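Local structure of gluconate kinase (Lactobacillus acidophilus, 3LL3) at residues A45-K50 / S96-D101; L337-G342 / A350-S355. The protein probably phosphorylates a sugar or sugar acid such as gluconate at the expense of ATP, as an FGGY-family carbohydrate kinase, and binds ATP and D-xylulose. One frame throughout, in Å; residues are numbered along the deposited sequence.

Contact 1. Residues A45-K50 / S96-D101. With XUL (D-xylulose), chain E.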
loop_
_atom_site.group_PDB
_atom_site.type_symbol
_atom_site.label_atom_id
_atom_site.label_comp_id
_atom_site.label_asym_id
_atom_site.label_seq_id
_atom_site.Cartn_x
_atom_site.Cartn_y
_atom_site.Cartn_z
ATOM N N ALA A 45 -19.768 7.226 22.243
ATOM C CA ALA A 45 -20.835 7.107 21.263
ATOM C C ALA A 45 -22.150 6.779 21.957
ATOM O O ALA A 45 -22.514 5.609 22.095
ATOM C CB ALA A 45 -20.480 6.039 20.234
ATOM N N GLU A 46 -22.844 7.820 22.411
ATOM C CA GLU A 46 -24.083 7.668 23.171
ATOM C C GLU A 46 -25.200 8.430 22.481
ATOM O O GLU A 46 -24.951 9.338 21.685
ATOM C CB GLU A 46 -23.926 8.219 24.593
ATOM C CG GLU A 46 -22.815 7.580 25.414
ATOM C CD GLU A 46 -22.719 8.163 26.822
ATOM O OE1 GLU A 46 -23.485 9.096 27.146
ATOM O OE2 GLU A 46 -21.882 7.683 27.606
ATOM N N GLU A 47 -26.437 8.061 22.775
ATOM C CA GLU A 47 -27.549 8.902 22.369
ATOM C C GLU A 47 -28.574 8.978 23.483
ATOM O O GLU A 47 -28.633 8.098 24.351
ATOM C CB GLU A 47 -28.159 8.447 21.033
ATOM C CG GLU A 47 -28.223 6.949 20.835
ATOM C CD GLU A 47 -28.355 6.542 19.363
ATOM O OE1 GLU A 47 -29.003 5.507 19.093
ATOM O OE2 GLU A 47 -27.819 7.243 18.480
ATOM N N ASP A 48 -29.362 10.048 23.464
ATOM C CA ASP A 48 -30.355 10.310 24.504
ATOM C C ASP A 48 -31.643 9.523 24.237
ATOM O O ASP A 48 -32.346 9.783 23.255
ATOM C CB ASP A 48 -30.640 11.815 24.578
ATOM C CG ASP A 48 -31.575 12.193 25.730
ATOM O OD1 ASP A 48 -32.268 11.310 26.283
ATOM O OD2 ASP A 48 -31.621 13.393 26.072
ATOM N N PRO A 49 -31.946 8.544 25.106
ATOM C CA PRO A 49 -33.137 7.707 24.936
ATOM C C PRO A 49 -34.416 8.542 24.871
ATOM O O PRO A 49 -35.325 8.160 24.140
ATOM C CB PRO A 49 -33.120 6.821 26.184
ATOM C CG PRO A 49 -31.705 6.746 26.553
ATOM C CD PRO A 49 -31.143 8.109 26.260
ATOM N N LYS A 50 -34.473 9.655 25.603
ATOM C CA LYS A 50 -35.634 10.555 25.550
ATOM C C LYS A 50 -35.852 11.173 24.153
ATOM O O LYS A 50 -36.988 11.245 23.667
ATOM C CB LYS A 50 -35.517 11.658 26.609
ATOM C CG LYS A 50 -35.686 11.164 28.028
ATOM C CD LYS A 50 -35.349 12.242 29.045
ATOM C CE LYS A 50 -35.983 11.934 30.386
ATOM N NZ LYS A 50 -37.467 11.834 30.265
ATOM N N SER A 96 -28.091 6.041 26.150
ATOM C CA SER A 96 -27.970 4.786 25.440
ATOM C C SER A 96 -26.542 4.677 24.941
ATOM O O SER A 96 -26.117 5.452 24.085
ATOM C CB SER A 96 -28.953 4.721 24.275
ATOM O OG SER A 96 -28.813 3.501 23.571
ATOM N N ILE A 97 -25.796 3.727 25.490
ATOM C CA ILE A 97 -24.416 3.508 25.080
ATOM C C ILE A 97 -24.423 2.592 23.866
ATOM O O ILE A 97 -24.664 1.393 23.996
ATOM C CB ILE A 97 -23.605 2.864 26.219
ATOM C CG1 ILE A 97 -23.747 3.687 27.500
ATOM C CG2 ILE A 97 -22.137 2.731 25.836
ATOM C CD1 ILE A 97 -22.916 3.171 28.623
ATOM N N THR A 98 -24.188 3.153 22.680
ATOM C CA THR A 98 -24.360 2.389 21.436
ATOM C C THR A 98 -23.261 1.380 21.163
ATOM O O THR A 98 -22.212 1.393 21.798
ATOM C CB THR A 98 -24.447 3.307 20.207
ATOM O OG1 THR A 98 -23.146 3.832 19.906
ATOM C CG2 THR A 98 -25.437 4.442 20.470
ATOM N N TRP A 99 -23.499 0.520 20.178
ATOM C CA TRP A 99 -22.525 -0.491 19.819
ATOM C C TRP A 99 -21.164 0.153 19.539
ATOM O O TRP A 99 -20.145 -0.465 19.784
ATOM C CB TRP A 99 -22.987 -1.288 18.598
ATOM C CG TRP A 99 -22.953 -0.475 17.358
ATOM C CD1 TRP A 99 -23.955 0.312 16.863
ATOM C CD2 TRP A 99 -21.849 -0.332 16.462
ATOM N NE1 TRP A 99 -23.540 0.928 15.709
ATOM C CE2 TRP A 99 -22.252 0.548 15.440
ATOM C CE3 TRP A 99 -20.561 -0.875 16.420
ATOM C CZ2 TRP A 99 -21.411 0.906 14.382
ATOM C CZ3 TRP A 99 -19.732 -0.522 15.378
ATOM C CH2 TRP A 99 -20.159 0.359 14.368
ATOM N N ALA A 100 -21.154 1.395 19.050
ATOM C CA ALA A 100 -19.906 2.034 18.595
ATOM C C ALA A 100 -19.042 2.647 19.705
ATOM O O ALA A 100 -17.933 3.115 19.450
ATOM C CB ALA A 100 -20.198 3.086 17.494
ATOM N N ASP A 101 -19.549 2.646 20.931
ATOM C CA ASP A 101 -18.823 3.219 22.059
ATOM C C ASP A 101 -17.708 2.268 22.449
ATOM O O ASP A 101 -17.951 1.085 22.635
ATOM C CB ASP A 101 -19.768 3.406 23.243
ATOM C CG ASP A 101 -19.203 4.331 24.295
ATOM O OD1 ASP A 101 -19.719 5.458 24.430
ATOM O OD2 ASP A 101 -18.235 3.938 24.971
HETATM C C1 XUL E . -25.001 -6.627 13.909
HETATM C C2 XUL E . -23.837 -5.995 14.692
HETATM C C3 XUL E . -23.661 -4.451 14.725
HETATM C C4 XUL E . -24.869 -3.629 14.236
HETATM C C5 XUL E . -26.065 -3.643 15.207
HETATM O O1 XUL E . -24.498 -7.381 12.832
HETATM O O2 XUL E . -23.035 -6.715 15.239
HETATM O O3 XUL E . -22.578 -4.090 13.903
HETATM O O4 XUL E . -24.433 -2.299 14.072
HETATM O O5 XUL E . -26.887 -2.516 15.021
HETATM O O HOH W 1 -19.694 6.531 26.829
HETATM O O HOH W 2 -29.159 3.853 21.041
#
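Ala-45 is gripped at both its backbone polar atoms by the turn that follows strand 96-97. Its carbonyl O receives two donors from Thr-98: the backbone N, nearly in line with the C=O, and OG1, at 2.9 Å from above the carbonyl plane. Thr-98 OG1 sits between its own backbone N and carbonyl carbon (chi1 74°), where it also accepts from Ala-100 N in an ST turn. At the end of the type I turn of residues 98-101, Asp-101 turns its carboxylate back, and Ala-45 N meets OD1 at 2.8 Å from 49° out of the carboxylate plane. Within this clamp Ala-45 CB presses on Ala-100 CB at 4.0 Å, and Ala-100 CB in turn lies over the centre of the Trp-99 indole. D-Xylulose approaches the opposite face of that ring, Trp-99 NE1 and XUL O4 being 3.7 Å apart. The neighbouring antiparallel pair, Glu-47 with Ser-96, closes with two backbone bonds, while Thr-98 CG2 packs against the Glu-47 carboxylate carbon CD at 3.8 Å. On this face a water joins Glu-47 OE1 to Ser-96 OG.

The carboxylate of Glu-46 forms the looser, watery side. Another water donates to both Glu-46 OE2 and Asp-101 OD1, which stand 4.4 Å apart and would otherwise probably repel; Asn-95 and Gln-44 also bind the Glu-46 carboxylate. This short pairing of strands distant in sequence lies in the N-terminal FGGY region, with Pro-49, at the start of helix 49-65, packed on Tyr-160 of helix 157-166 and on Ile-84 of strand 84-86.

Contact 2. Residues L337-G342 / A350-S355. With DXP (1-deoxy-D-xylulose-5-phosphate), chain D.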
loop_
_atom_site.group_PDB
_atom_site.type_symbol
_atom_site.label_atom_id
_atom_site.label_comp_id
_atom_site.label_asym_id
_atom_site.label_seq_id
_atom_site.Cartn_x
_atom_site.Cartn_y
_atom_site.Cartn_z
ATOM N N LEU A 337 -5.750 -3.605 0.701
ATOM C CA LEU A 337 -6.371 -4.018 1.964
ATOM C C LEU A 337 -7.190 -2.827 2.474
ATOM O O LEU A 337 -6.644 -1.756 2.716
ATOM C CB LEU A 337 -5.320 -4.457 2.994
ATOM C CG LEU A 337 -4.348 -5.584 2.602
ATOM C CD1 LEU A 337 -3.346 -5.901 3.730
ATOM C CD2 LEU A 337 -5.119 -6.836 2.217
ATOM N N PRO A 338 -8.514 -3.005 2.618
ATOM C CA PRO A 338 -9.424 -1.864 2.818
ATOM C C PRO A 338 -9.573 -1.380 4.260
ATOM O O PRO A 338 -10.479 -0.590 4.529
ATOM C CB PRO A 338 -10.781 -2.406 2.356
ATOM C CG PRO A 338 -10.668 -3.890 2.411
ATOM C CD PRO A 338 -9.223 -4.291 2.527
ATOM N N TYR A 339 -8.704 -1.811 5.165
ATOM C CA TYR A 339 -8.962 -1.581 6.586
ATOM C C TYR A 339 -8.731 -0.158 7.082
ATOM O O TYR A 339 -8.061 0.033 8.092
ATOM C CB TYR A 339 -8.125 -2.525 7.422
ATOM C CG TYR A 339 -8.041 -3.928 6.889
ATOM C CD1 TYR A 339 -9.183 -4.662 6.598
ATOM C CD2 TYR A 339 -6.816 -4.544 6.747
ATOM C CE1 TYR A 339 -9.083 -5.977 6.144
ATOM C CE2 TYR A 339 -6.706 -5.826 6.282
ATOM C CZ TYR A 339 -7.838 -6.546 5.989
ATOM O OH TYR A 339 -7.678 -7.839 5.539
ATOM N N LEU A 340 -9.319 0.826 6.413
ATOM C CA LEU A 340 -9.139 2.228 6.802
ATOM C C LEU A 340 -9.564 2.564 8.253
ATOM O O LEU A 340 -8.836 3.233 8.971
ATOM C CB LEU A 340 -9.811 3.161 5.778
ATOM C CG LEU A 340 -8.874 3.685 4.669
ATOM C CD1 LEU A 340 -8.204 2.544 3.973
ATOM C CD2 LEU A 340 -9.658 4.496 3.671
ATOM N N GLY A 341 -10.718 2.088 8.699
ATOM C CA GLY A 341 -11.167 2.398 10.058
ATOM C C GLY A 341 -10.957 1.305 11.096
ATOM O O GLY A 341 -11.809 1.104 11.958
ATOM N N GLY A 342 -9.830 0.597 11.037
ATOM C CA GLY A 342 -9.719 -0.646 11.781
ATOM C C GLY A 342 -10.761 -1.585 11.193
ATOM O O GLY A 342 -11.469 -1.207 10.244
ATOM N N ALA A 350 -8.863 -3.675 15.773
ATOM C CA ALA A 350 -9.273 -2.281 15.781
ATOM C C ALA A 350 -8.151 -1.345 15.350
ATOM O O ALA A 350 -8.397 -0.191 15.058
ATOM C CB ALA A 350 -9.773 -1.887 17.160
ATOM N N ASN A 351 -6.921 -1.834 15.322
ATOM C CA ASN A 351 -5.789 -0.979 14.965
ATOM C C ASN A 351 -5.386 -1.086 13.508
ATOM O O ASN A 351 -4.505 -0.364 13.052
ATOM C CB ASN A 351 -4.585 -1.268 15.863
ATOM C CG ASN A 351 -4.922 -1.127 17.315
ATOM O OD1 ASN A 351 -5.568 -0.157 17.717
ATOM N ND2 ASN A 351 -4.525 -2.108 18.113
ATOM N N ALA A 352 -6.034 -1.982 12.772
ATOM C CA ALA A 352 -5.680 -2.192 11.366
ATOM C C ALA A 352 -5.768 -0.906 10.570
ATOM O O ALA A 352 -6.509 0.011 10.920
ATOM C CB ALA A 352 -6.565 -3.262 10.738
ATOM N N ARG A 353 -4.990 -0.836 9.496
ATOM C CA ARG A 353 -5.046 0.297 8.591
ATOM C C ARG A 353 -5.034 -0.225 7.150
ATOM O O ARG A 353 -4.789 -1.398 6.927
ATOM C CB ARG A 353 -3.882 1.247 8.866
ATOM C CG ARG A 353 -4.049 2.026 10.173
ATOM C CD ARG A 353 -2.747 2.681 10.558
ATOM N NE ARG A 353 -2.943 4.058 10.993
ATOM C CZ ARG A 353 -2.961 4.444 12.261
ATOM N NH1 ARG A 353 -2.792 3.550 13.224
ATOM N NH2 ARG A 353 -3.148 5.719 12.566
ATOM N N GLY A 354 -5.317 0.635 6.186
ATOM C CA GLY A 354 -5.382 0.205 4.794
ATOM C C GLY A 354 -4.030 0.223 4.087
ATOM O O GLY A 354 -3.122 0.920 4.541
ATOM N N SER A 355 -3.899 -0.538 2.995
ATOM C CA SER A 355 -2.659 -0.602 2.214
ATOM C C SER A 355 -2.946 -0.817 0.724
ATOM O O SER A 355 -3.906 -1.509 0.369
ATOM C CB SER A 355 -1.770 -1.767 2.687
ATOM O OG SER A 355 -1.458 -1.667 4.069
HETATM C C1 DXP D . -9.496 3.654 17.475
HETATM C C2 DXP D . -10.149 4.063 16.121
HETATM C C3 DXP D . -11.649 3.717 15.941
HETATM C C4 DXP D . -11.811 2.201 16.175
HETATM C C5 DXP D . -13.024 1.362 15.702
HETATM O O2 DXP D . -9.461 4.268 15.178
HETATM O O3 DXP D . -12.160 4.277 14.796
HETATM O O4 DXP D . -10.588 1.597 15.895
HETATM O O5 DXP D . -12.758 0.148 15.051
HETATM P P DXP D . -13.498 -1.318 15.298
HETATM O O2P DXP D . -12.854 -2.033 16.567
HETATM O O1P DXP D . -15.090 -1.131 15.268
HETATM O O3P DXP D . -13.128 -2.231 14.285
#
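Leu-337 and Ser-355 form an antiparallel hydrogen-bonded pair, with Leu-337 N to Ser-355 O at 2.8 Å and Ser-355 N to Leu-337 O at 3.0 Å, beyond which residues 338-342 fold through an inverse gamma turn centred on Tyr-339 and a type I turn over residues 339-342. Tyr-339 touches the other segment with the root of its side chain: CB meets Ala-352 CB at 3.7 Å, and ring atom CD2 brings the ring edge to Arg-353 O. With CG anti to the carbonyl carbon (chi1 -41°), the rest of the ring leads away toward Tyr-478 and Arg-482 of helix 465-485. Leu-340 does the reverse; its side chain sets out away from residues 350-355, but CD1 returns to lie 3.8 Å from Gly-354 CA, where a beta carbon would collide with it. Gly-342 has positive phi, and a beta carbon there would run into Ala-350 O.

Gly-354 and Ser-355 also pair with a strand of the second subunit, which carries the sheet across the dimer interface.

Toward the ligand the backbone pairing thins to a weak bond from Gly-342 N to Ala-352 O (3.4 Å), supplemented by CH···O contacts. Asn-298 binds Gly-341 N and Gly-342 O, fixing the turn beside 1-deoxy-D-xylulose-5-phosphate. Ala-350 O comes within 2.9 Å of DXP O4. Gly-341, Gly-342 and Ala-350 thus present mainly backbone atoms and one methyl group to the sugar phosphate.

Overall arrangement
Contacts 1 and 2 come from the two FGGY family regions, N-terminal and C-terminal respectively, and both lie near the bound sugar phosphate, consistent with the interdomain cleft of FGGY kinases. Their centres are 24 Å apart, their nearest atoms about 9 Å, and they do not touch. Contact 1 supplies Trp-99 to the D-xylulose pocket, whereas contact 2 supplies Gly-341, Gly-342 and Ala-350 to the 1-deoxy-D-xylulose-5-phosphate site. Arg-344, between the segments of contact 2, touches Trp-99 and hydrogen-bonds D-xylulose, so that loop reaches the sugar pocket. The Ala-100 side chain lies about 7 Å from the sugar phosphate, and that of Ala-350 about 13 Å from D-xylulose. ATP lies about 12 Å from the Glu-47 side chain and about 11 Å from that of Leu-340.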